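Local coordinates for protein DNA double-strand break repair nuclease NurA (Sulfolobus solfataricus, PDB 2YGK) that forms a homodimeric, manganese-dependent nuclease that processes DNA ends in double-strand break repair, probably acting with the HerA helicase to resect the 5' strand, at residues 208-213 against 218-223; 259-264 against 270-275. One frame throughout, in Å; residues are numbered along the deposited sequence.

Contact 1: residues 208-213 against 218-223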
# COMPACT_ATOMS: atom_id res chain seq x y z
N ASP A 208 6.35 -19.08 15.11
CA ASP A 208 6.40 -19.68 16.42
C ASP A 208 6.72 -21.14 16.32
O ASP A 208 7.49 -21.64 17.12
CB ASP A 208 5.06 -19.53 17.14
CG ASP A 208 4.85 -18.14 17.70
OD1 ASP A 208 5.67 -17.74 18.56
OD2 ASP A 208 3.89 -17.45 17.27
N LEU A 209 6.13 -21.81 15.33
CA LEU A 209 6.30 -23.27 15.24
C LEU A 209 7.68 -23.66 14.79
O LEU A 209 8.44 -24.22 15.57
CB LEU A 209 5.25 -23.91 14.32
CG LEU A 209 3.88 -24.16 14.93
CD1 LEU A 209 3.07 -24.97 13.95
CD2 LEU A 209 4.00 -24.85 16.29
N PHE A 210 8.01 -23.33 13.54
CA PHE A 210 9.18 -23.87 12.87
C PHE A 210 10.38 -22.94 12.84
O PHE A 210 11.49 -23.40 12.64
CB PHE A 210 8.83 -24.25 11.45
CG PHE A 210 7.66 -25.16 11.34
CD1 PHE A 210 7.75 -26.48 11.76
CD2 PHE A 210 6.47 -24.71 10.81
CE1 PHE A 210 6.66 -27.34 11.65
CE2 PHE A 210 5.38 -25.56 10.71
CZ PHE A 210 5.48 -26.88 11.12
N GLY A 211 10.16 -21.64 13.01
CA GLY A 211 11.27 -20.68 13.09
C GLY A 211 12.16 -20.65 11.86
O GLY A 211 13.38 -20.75 11.97
N THR A 212 11.53 -20.53 10.69
CA THR A 212 12.24 -20.57 9.42
C THR A 212 12.08 -19.25 8.68
O THR A 212 11.43 -18.33 9.17
CB THR A 212 11.72 -21.72 8.53
OG1 THR A 212 10.41 -21.41 8.03
CG2 THR A 212 11.69 -23.04 9.31
N ASP A 213 12.70 -19.15 7.50
CA ASP A 213 12.62 -17.95 6.69
C ASP A 213 11.23 -17.74 6.13
O ASP A 213 10.89 -16.62 5.77
CB ASP A 213 13.62 -18.00 5.53
CG ASP A 213 15.07 -17.84 5.98
OD1 ASP A 213 15.32 -17.18 7.01
OD2 ASP A 213 15.95 -18.38 5.29
N THR A 218 2.68 -21.44 5.54
CA THR A 218 3.17 -21.87 4.23
C THR A 218 3.89 -23.22 4.32
O THR A 218 3.78 -24.07 3.43
CB THR A 218 4.13 -20.83 3.64
OG1 THR A 218 3.45 -19.57 3.51
CG2 THR A 218 4.66 -21.27 2.31
N VAL A 219 4.66 -23.40 5.38
CA VAL A 219 5.27 -24.70 5.68
C VAL A 219 4.22 -25.82 5.74
O VAL A 219 4.40 -26.85 5.13
CB VAL A 219 6.12 -24.64 6.98
CG1 VAL A 219 6.30 -25.97 7.56
CG2 VAL A 219 7.47 -24.07 6.70
N LEU A 220 3.10 -25.61 6.43
CA LEU A 220 2.06 -26.66 6.52
C LEU A 220 1.31 -26.97 5.23
O LEU A 220 0.79 -28.06 5.04
CB LEU A 220 1.02 -26.29 7.58
CG LEU A 220 1.55 -26.18 9.00
CD1 LEU A 220 0.56 -25.37 9.82
CD2 LEU A 220 1.84 -27.58 9.59
N GLU A 221 1.22 -25.98 4.34
CA GLU A 221 0.51 -26.16 3.08
C GLU A 221 1.38 -26.93 2.13
O GLU A 221 0.88 -27.66 1.29
CB GLU A 221 0.13 -24.82 2.48
CG GLU A 221 -1.02 -24.11 3.23
CD GLU A 221 -1.31 -22.69 2.72
OE1 GLU A 221 -0.74 -22.28 1.67
OE2 GLU A 221 -2.12 -21.99 3.37
N LEU A 222 2.69 -26.78 2.28
CA LEU A 222 3.61 -27.49 1.42
C LEU A 222 3.71 -28.95 1.82
O LEU A 222 3.60 -29.82 0.94
CB LEU A 222 5.00 -26.84 1.42
CG LEU A 222 5.13 -25.54 0.62
CD1 LEU A 222 6.53 -25.10 0.70
CD2 LEU A 222 4.70 -25.73 -0.82
N PHE A 223 3.87 -29.21 3.12
CA PHE A 223 4.26 -30.55 3.60
C PHE A 223 3.20 -31.40 4.29
O PHE A 223 3.52 -32.46 4.81
CB PHE A 223 5.50 -30.42 4.47
CG PHE A 223 6.67 -29.87 3.72
CD1 PHE A 223 7.25 -30.61 2.72
CD2 PHE A 223 7.16 -28.59 3.98
CE1 PHE A 223 8.31 -30.11 2.00
CE2 PHE A 223 8.22 -28.08 3.27
CZ PHE A 223 8.81 -28.84 2.28

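Contact 2: residues 259-264 against 270-275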
# COMPACT_ATOMS: atom_id res chain seq x y z
N PHE A 259 -3.69 -22.02 16.74
CA PHE A 259 -3.37 -23.24 16.00
C PHE A 259 -3.66 -23.00 14.53
O PHE A 259 -4.38 -22.06 14.19
CB PHE A 259 -4.15 -24.44 16.51
CG PHE A 259 -5.64 -24.31 16.40
CD1 PHE A 259 -6.37 -23.70 17.39
CD2 PHE A 259 -6.32 -24.84 15.33
CE1 PHE A 259 -7.79 -23.56 17.29
CE2 PHE A 259 -7.72 -24.72 15.23
CZ PHE A 259 -8.44 -24.07 16.20
N TYR A 260 -3.11 -23.86 13.68
CA TYR A 260 -3.38 -23.89 12.26
C TYR A 260 -4.21 -25.09 11.96
O TYR A 260 -3.98 -26.16 12.50
CB TYR A 260 -2.10 -23.99 11.52
CG TYR A 260 -1.28 -22.76 11.66
CD1 TYR A 260 -1.50 -21.63 10.83
CD2 TYR A 260 -0.27 -22.69 12.61
CE1 TYR A 260 -0.74 -20.50 10.94
CE2 TYR A 260 0.53 -21.53 12.71
CZ TYR A 260 0.28 -20.44 11.88
OH TYR A 260 1.06 -19.30 11.98
N THR A 261 -5.20 -24.95 11.12
CA THR A 261 -6.05 -26.10 10.82
C THR A 261 -6.32 -26.07 9.34
O THR A 261 -6.28 -25.00 8.71
CB THR A 261 -7.40 -26.06 11.63
OG1 THR A 261 -8.22 -27.23 11.38
CG2 THR A 261 -8.15 -24.80 11.31
N ARG A 262 -6.51 -27.26 8.79
CA ARG A 262 -7.06 -27.48 7.48
C ARG A 262 -8.34 -28.20 7.75
O ARG A 262 -8.29 -29.28 8.33
CB ARG A 262 -6.13 -28.38 6.66
CG ARG A 262 -6.72 -28.77 5.30
CD ARG A 262 -5.77 -29.62 4.49
NE ARG A 262 -4.55 -28.94 4.04
CZ ARG A 262 -3.30 -29.17 4.46
NH1 ARG A 262 -3.05 -30.07 5.40
NH2 ARG A 262 -2.28 -28.48 3.95
N LEU A 263 -9.46 -27.64 7.29
CA LEU A 263 -10.80 -28.19 7.58
C LEU A 263 -11.19 -29.32 6.65
O LEU A 263 -12.10 -30.09 6.97
CB LEU A 263 -11.87 -27.11 7.48
CG LEU A 263 -11.61 -25.98 8.48
CD1 LEU A 263 -12.43 -24.82 8.10
CD2 LEU A 263 -11.84 -26.39 9.95
N ASP A 264 -10.49 -29.43 5.52
CA ASP A 264 -10.89 -30.30 4.42
C ASP A 264 -9.64 -30.76 3.67
O ASP A 264 -8.75 -29.94 3.34
CB ASP A 264 -11.81 -29.51 3.51
CG ASP A 264 -12.29 -30.30 2.34
OD1 ASP A 264 -11.94 -31.50 2.21
OD2 ASP A 264 -13.05 -29.70 1.52
N ILE A 270 -5.75 -22.52 7.47
CA ILE A 270 -6.05 -21.24 8.10
C ILE A 270 -5.47 -21.17 9.51
O ILE A 270 -5.26 -22.21 10.15
CB ILE A 270 -7.56 -21.01 8.17
CG1 ILE A 270 -8.23 -22.05 9.06
CG2 ILE A 270 -8.17 -21.07 6.79
CD1 ILE A 270 -9.77 -21.91 9.16
N ARG A 271 -5.21 -19.95 9.99
CA ARG A 271 -4.79 -19.69 11.36
C ARG A 271 -6.00 -19.36 12.21
O ARG A 271 -6.85 -18.56 11.80
CB ARG A 271 -3.85 -18.50 11.40
CG ARG A 271 -3.23 -18.25 12.78
CD ARG A 271 -2.49 -16.91 12.83
NE ARG A 271 -2.04 -16.61 14.20
CZ ARG A 271 -0.80 -16.30 14.56
NH1 ARG A 271 0.21 -16.20 13.67
NH2 ARG A 271 -0.54 -16.09 15.85
N VAL A 272 -6.10 -19.95 13.40
CA VAL A 272 -7.17 -19.58 14.32
C VAL A 272 -6.55 -19.10 15.61
O VAL A 272 -5.73 -19.80 16.18
CB VAL A 272 -8.06 -20.77 14.65
CG1 VAL A 272 -9.11 -20.33 15.60
CG2 VAL A 272 -8.69 -21.39 13.40
N ASP A 273 -6.94 -17.92 16.08
CA ASP A 273 -6.60 -17.44 17.41
C ASP A 273 -7.85 -17.45 18.25
O ASP A 273 -8.88 -16.97 17.84
CB ASP A 273 -6.08 -16.02 17.39
CG ASP A 273 -4.85 -15.84 16.52
OD1 ASP A 273 -4.14 -16.85 16.42
OD2 ASP A 273 -4.64 -14.71 15.94
N ILE A 274 -7.75 -17.97 19.46
CA ILE A 274 -8.87 -18.02 20.37
C ILE A 274 -8.35 -17.61 21.75
O ILE A 274 -7.40 -18.18 22.22
CB ILE A 274 -9.54 -19.44 20.34
CG1 ILE A 274 -10.55 -19.64 21.47
CG2 ILE A 274 -8.55 -20.53 20.45
CD1 ILE A 274 -11.28 -20.96 21.33
N VAL A 275 -8.93 -16.59 22.36
CA VAL A 275 -8.49 -16.15 23.70
C VAL A 275 -8.96 -17.11 24.80
O VAL A 275 -10.17 -17.29 25.04
CB VAL A 275 -9.04 -14.76 24.07
CG1 VAL A 275 -8.79 -14.49 25.53
CG2 VAL A 275 -8.42 -13.67 23.18

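Contact 1: residues 208-213 against 218-223
Val219 lays its CG1 methyl over one face of the Phe210 ring, 3.7 Å from the ring centroid and 27° off the normal, a CH-pi contact displaced toward the CD2-CE2 side of the ring. CG1 gets there because it stands anti to the backbone N of Val219 (chi1 158°). The ring's opposite face rests on CB of its own neighbour Leu209, so the phenyl is held between two aliphatic groups. Leu220 comes in differently: it runs roughly perpendicular to Phe210 and brings CD2 to the ring's edge, 4.0 Å from Phe210 CZ. Here the loop that follows strand 197-201 doubles back on the helix it leads into, 216-223, in the NurA domain, and the segments meet by packing, mostly of apolar groups, with no hydrogen bond between them. The loop's own shape is held in part by Asp216, whose carboxylate accepts from the backbone N of Leu209 and of Phe210. Val219 CG2 lies 4.2 Å from Thr212 OG1, a hydroxyl that is hydrogen-bonded to the carbonyl O of Tyr214. Helix 17-38 packs against the same group, with Ile31 and Val35 on Val219 and the ring of Tyr38 meeting that of Phe210.

Contact 2: residues 259-264 against 270-275
Phe259 and Val272 rise from the same face of the sheet, the phenyl ring leaning over the valine. Val272 CB is the bump that sits over the ring near CZ, 3.9 Å from the centroid, in a CH-pi contact; its methyls splay out past the rim, CG1 on the CE1 side and CG2 on the CE2 side. With chi1 at 61°, Phe259 CG is set between its backbone N and carbonyl carbon, which swings the ring across to the neighbouring strand. Ile274 CG2 closes the ring edge more loosely, 4.4 Å from CE1 of Phe259. On the same face Thr261 pushes its CG2 methyl between two neighbours, 3.6 Å from Ile270 CG1 and 4.0 Å from Val272 CG2, and Leu263 CD1 meets Ile270 CD1 beyond. Helix 280-291 packs on this apolar face. The strands form an antiparallel beta hairpin inside the large mixed sheet of the NurA domain: Phe259 with Val272 and Thr261 with Ile270 are hydrogen-bonded pairs, each joined by two backbone bonds, the straightest from Val272 N to Phe259 O (2.8 Å, 173° at the hydrogen). Between them, Tyr260 and Arg271 make the non-hydrogen-bonded pair and project from the other face. There the tyrosine ring leans obliquely on the arginine's aliphatic stem, its CE1 3.7 Å from Arg271 CB. The stem runs extended to a guanidinium held by Ser204, bound to NH1, and by a salt bridge in which OD1 of Asp273, in the guanidinium plane, accepts from Arg271 NE on its syn lone pair at 3.1 Å.

In the fold
The two contacts come in series along the chain: contact 1 closes with helix 216-223, strand 228-236 follows, and the hairpin of contact 2 comes after it. Their centres lie about 14 Å apart, yet they touch. Leu220 CD1 packs on Tyr260 CB at 3.4 Å, and the carbonyl O of Leu220 probably accepts a hydrogen bond from Arg262 NH2, so helix 216-223 lies against the face of the sheet that bears Tyr260. Contact 2 is embedded in that sheet, between strands 228-236 and 197-201, with the side chain of Ile270 about 13 Å from the bound manganese. Contact 1 sits farther out, where Phe223 stacks on Trp333 of the second subunit, placing this layer at the dimer interface.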